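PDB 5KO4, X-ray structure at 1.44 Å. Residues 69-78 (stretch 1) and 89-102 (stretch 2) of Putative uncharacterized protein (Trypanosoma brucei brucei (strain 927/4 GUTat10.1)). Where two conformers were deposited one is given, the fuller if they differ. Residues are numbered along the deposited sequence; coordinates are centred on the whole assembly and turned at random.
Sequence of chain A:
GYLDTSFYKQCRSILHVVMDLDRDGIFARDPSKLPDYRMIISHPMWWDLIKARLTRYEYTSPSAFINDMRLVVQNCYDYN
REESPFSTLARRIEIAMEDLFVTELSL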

# COMPACT_ATOMS: atom_id res chain seq x y z
N MET A 69 -1.23 -5.59 -18.32
CA MET A 69 -0.44 -4.48 -17.84
C MET A 69 -1.32 -3.29 -17.49
O MET A 69 -1.15 -2.68 -16.42
CB MET A 69 0.56 -4.07 -18.91
CG MET A 69 1.63 -5.14 -19.20
SD MET A 69 2.86 -5.28 -17.89
CE MET A 69 3.82 -3.82 -18.20
N ARG A 70 -2.30 -2.98 -18.34
CA ARG A 70 -3.22 -1.88 -18.10
C ARG A 70 -4.08 -2.16 -16.88
O ARG A 70 -4.46 -1.25 -16.15
CB ARG A 70 -4.11 -1.64 -19.34
CG ARG A 70 -3.36 -0.98 -20.49
CD ARG A 70 -4.19 -0.91 -21.74
NE ARG A 70 -3.48 -0.19 -22.80
CZ ARG A 70 -3.86 -0.13 -24.07
NH1 ARG A 70 -4.97 -0.76 -24.47
NH2 ARG A 70 -3.14 0.54 -24.95
N LEU A 71 -4.41 -3.43 -16.65
CA LEU A 71 -5.24 -3.81 -15.50
C LEU A 71 -4.54 -3.51 -14.15
O LEU A 71 -5.20 -3.09 -13.19
CB LEU A 71 -5.55 -5.30 -15.62
CG LEU A 71 -6.37 -5.93 -14.53
CD1 LEU A 71 -7.73 -5.23 -14.38
CD2 LEU A 71 -6.54 -7.40 -14.82
N VAL A 72 -3.22 -3.68 -14.08
CA VAL A 72 -2.52 -3.40 -12.83
C VAL A 72 -2.73 -1.94 -12.44
O VAL A 72 -3.05 -1.62 -11.28
CB VAL A 72 -1.01 -3.69 -12.95
CG1 VAL A 72 -0.27 -3.29 -11.68
CG2 VAL A 72 -0.76 -5.16 -13.26
N VAL A 73 -2.53 -1.05 -13.40
CA VAL A 73 -2.61 0.38 -13.08
C VAL A 73 -4.08 0.82 -12.90
O VAL A 73 -4.36 1.60 -11.98
CB VAL A 73 -1.84 1.28 -14.09
CG1 VAL A 73 -0.37 0.90 -14.13
CG2 VAL A 73 -2.44 1.23 -15.50
N GLN A 74 -5.03 0.29 -13.69
CA GLN A 74 -6.42 0.65 -13.48
C GLN A 74 -6.92 0.14 -12.12
O GLN A 74 -7.68 0.83 -11.44
CB GLN A 74 -7.31 0.13 -14.60
CG GLN A 74 -8.74 0.71 -14.56
CD GLN A 74 -8.72 2.22 -14.65
OE1 GLN A 74 -8.10 2.81 -15.56
NE2 GLN A 74 -9.40 2.90 -13.73
N ASN A 75 -6.45 -1.04 -11.68
CA ASN A 75 -6.83 -1.51 -10.35
C ASN A 75 -6.31 -0.58 -9.27
O ASN A 75 -7.02 -0.31 -8.30
CB ASN A 75 -6.30 -2.92 -10.10
CG ASN A 75 -7.06 -3.99 -10.82
OD1 ASN A 75 -8.18 -3.77 -11.31
ND2 ASN A 75 -6.50 -5.19 -10.85
N CYS A 76 -5.13 -0.02 -9.46
CA CYS A 76 -4.60 0.96 -8.52
C CYS A 76 -5.52 2.17 -8.46
O CYS A 76 -5.86 2.64 -7.37
CB CYS A 76 -3.19 1.37 -8.90
SG CYS A 76 -2.50 2.67 -7.86
N TYR A 77 -5.94 2.68 -9.62
CA TYR A 77 -6.80 3.85 -9.61
C TYR A 77 -8.11 3.55 -8.94
O TYR A 77 -8.63 4.38 -8.20
CB TYR A 77 -7.05 4.39 -11.03
CG TYR A 77 -5.81 4.59 -11.88
CD1 TYR A 77 -4.58 4.89 -11.30
CD2 TYR A 77 -5.84 4.38 -13.25
CE1 TYR A 77 -3.42 4.99 -12.07
CE2 TYR A 77 -4.68 4.47 -14.03
CZ TYR A 77 -3.47 4.75 -13.43
OH TYR A 77 -2.32 4.83 -14.18
N ASP A 78 -8.66 2.37 -9.17
CA ASP A 78 -9.97 2.03 -8.61
C ASP A 78 -9.89 1.82 -7.10
O ASP A 78 -10.81 2.22 -6.40
CB ASP A 78 -10.53 0.79 -9.30
CG ASP A 78 -10.84 1.01 -10.78
OD1 ASP A 78 -10.70 2.16 -11.25
OD2 ASP A 78 -11.15 0.02 -11.47
N LEU A 89 2.36 7.03 -8.86
CA LEU A 89 3.39 6.08 -9.35
C LEU A 89 2.79 5.21 -10.48
O LEU A 89 3.41 5.05 -11.53
CB LEU A 89 3.89 5.18 -8.23
CG LEU A 89 4.85 4.06 -8.68
CD1 LEU A 89 6.09 4.64 -9.40
CD2 LEU A 89 5.24 3.17 -7.51
N ALA A 90 1.58 4.68 -10.28
CA ALA A 90 0.96 3.87 -11.33
C ALA A 90 0.79 4.67 -12.62
O ALA A 90 0.99 4.12 -13.69
CB ALA A 90 -0.40 3.35 -10.86
N ARG A 91 0.49 5.98 -12.52
CA ARG A 91 0.34 6.81 -13.72
C ARG A 91 1.67 6.96 -14.45
O ARG A 91 1.69 6.90 -15.68
CB ARG A 91 -0.21 8.20 -13.37
CG ARG A 91 -1.71 8.23 -13.08
CD ARG A 91 -2.54 8.03 -14.30
NE ARG A 91 -3.64 8.99 -14.41
CZ ARG A 91 -4.85 8.84 -13.86
NH1 ARG A 91 -5.08 7.85 -13.01
NH2 ARG A 91 -5.80 9.72 -14.10
N ARG A 92 2.78 7.16 -13.71
CA ARG A 92 4.08 7.26 -14.38
C ARG A 92 4.40 5.95 -15.10
O ARG A 92 4.95 5.96 -16.20
CB ARG A 92 5.20 7.59 -13.39
CG ARG A 92 5.10 8.95 -12.71
CD ARG A 92 4.69 10.11 -13.61
NE ARG A 92 5.62 10.28 -14.74
CZ ARG A 92 5.47 11.20 -15.69
NH1 ARG A 92 4.44 12.05 -15.65
NH2 ARG A 92 6.35 11.29 -16.69
N ILE A 93 4.04 4.82 -14.49
CA ILE A 93 4.25 3.51 -15.09
C ILE A 93 3.35 3.35 -16.32
O ILE A 93 3.81 2.84 -17.34
CB ILE A 93 4.01 2.42 -14.02
CG1 ILE A 93 5.18 2.41 -13.03
CG2 ILE A 93 3.83 1.02 -14.68
CD1 ILE A 93 4.94 1.60 -11.78
N GLU A 94 2.09 3.80 -16.24
CA GLU A 94 1.18 3.72 -17.37
C GLU A 94 1.71 4.54 -18.54
O GLU A 94 1.67 4.10 -19.68
CB GLU A 94 -0.22 4.21 -16.98
CG GLU A 94 -1.24 3.94 -18.08
CD GLU A 94 -2.64 4.45 -17.81
OE1 GLU A 94 -2.89 4.95 -16.70
OE2 GLU A 94 -3.46 4.41 -18.74
N ILE A 95 2.22 5.74 -18.24
CA ILE A 95 2.78 6.61 -19.26
C ILE A 95 3.93 5.91 -19.94
O ILE A 95 4.00 5.89 -21.16
CB ILE A 95 3.22 7.96 -18.63
CG1 ILE A 95 1.99 8.78 -18.25
CG2 ILE A 95 4.12 8.74 -19.57
CD1 ILE A 95 2.25 9.88 -17.33
N ALA A 96 4.81 5.28 -19.15
CA ALA A 96 5.94 4.56 -19.72
C ALA A 96 5.52 3.41 -20.58
O ALA A 96 5.99 3.29 -21.70
CB ALA A 96 6.85 4.05 -18.62
N MET A 97 4.67 2.53 -20.08
CA MET A 97 4.34 1.38 -20.90
C MET A 97 3.53 1.80 -22.17
O MET A 97 3.81 1.27 -23.24
CB MET A 97 3.61 0.31 -20.09
CG MET A 97 2.25 0.69 -19.65
SD MET A 97 1.67 -0.33 -18.27
CE MET A 97 -0.01 -0.05 -18.41
N GLU A 98 2.67 2.84 -22.10
CA GLU A 98 1.96 3.30 -23.30
C GLU A 98 2.94 3.91 -24.33
O GLU A 98 2.81 3.66 -25.53
CB GLU A 98 0.85 4.30 -22.96
CG GLU A 98 -0.29 3.71 -22.15
CD GLU A 98 -1.05 2.56 -22.80
OE1 GLU A 98 -1.15 2.53 -24.04
OE2 GLU A 98 -1.54 1.68 -22.05
N ASP A 99 3.98 4.61 -23.86
CA ASP A 99 5.00 5.16 -24.76
C ASP A 99 5.75 4.05 -25.48
O ASP A 99 6.25 4.27 -26.59
CB ASP A 99 6.02 5.99 -23.99
CG ASP A 99 5.54 7.32 -23.44
OD1 ASP A 99 4.44 7.77 -23.85
OD2 ASP A 99 6.24 7.89 -22.58
N LEU A 100 5.95 2.91 -24.81
CA LEU A 100 6.68 1.78 -25.38
C LEU A 100 5.77 0.89 -26.24
O LEU A 100 6.24 0.43 -27.27
CB LEU A 100 7.32 0.96 -24.27
CG LEU A 100 8.33 1.72 -23.42
CD1 LEU A 100 8.84 0.86 -22.27
CD2 LEU A 100 9.49 2.22 -24.25
N PHE A 101 4.48 0.70 -25.88
CA PHE A 101 3.61 -0.14 -26.72
C PHE A 101 3.50 0.41 -28.12
O PHE A 101 3.47 -0.36 -29.07
CB PHE A 101 2.19 -0.23 -26.16
CG PHE A 101 1.99 -0.77 -24.77
CD1 PHE A 101 2.82 -1.75 -24.25
CD2 PHE A 101 0.89 -0.39 -24.03
CE1 PHE A 101 2.61 -2.26 -22.97
CE2 PHE A 101 0.65 -0.94 -22.77
CZ PHE A 101 1.52 -1.87 -22.25
N VAL A 102 3.31 1.73 -28.26
CA VAL A 102 3.16 2.38 -29.58
C VAL A 102 4.38 2.14 -30.43
O VAL A 102 4.26 1.85 -31.62
CB VAL A 102 2.87 3.91 -29.49
CG1 VAL A 102 1.49 4.18 -28.97
CG2 VAL A 102 3.93 4.63 -28.67

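Residues 69-78 and 89-102 are helical segments packed nearly antiparallel, their axes inclined at 155° and 9.3 Å apart at closest approach; together they bury 554 Å². Apolar packing centres on Val-73, whose side chain fits as a knob into the hole formed by Ala-90, Ile-93, Glu-94 and Met-97. Its CG1 lies 4.1 Å from Ala-90 CB and its CG2 4.0 Å from Met-97 CE. The small Ala-90 allows close backbone approach, with its CA 5.3 Å from Val-73 CA, and its CB also meets Cys-76 SG at 3.7 Å and Tyr-77 CE1 at 3.6 Å. Towards the other end, where the backbones are farther apart, longer side chains span the gap: Met-69 CB contacts Met-97 SD at 4.0 Å and the ring edge of Phe-101 at CZ, 4.1 Å away.

Polar contacts flank this buried core. The extended side chain of Arg-70 carries its guanidinium to Glu-98 in a two-pronged salt bridge, with NE donating to OE2 (2.8 Å) and NH2 to OE1 (3.0 Å). Tyr-77 combines both characters: its ring packs on Ala-90, while its OH donates a short hydrogen bond to Glu-94 OE1 (2.6 Å). Arg-91 completes the contact through a cation-pi interaction, its CZ 4.3 Å from the Tyr-77 ring centroid and almost directly above the face.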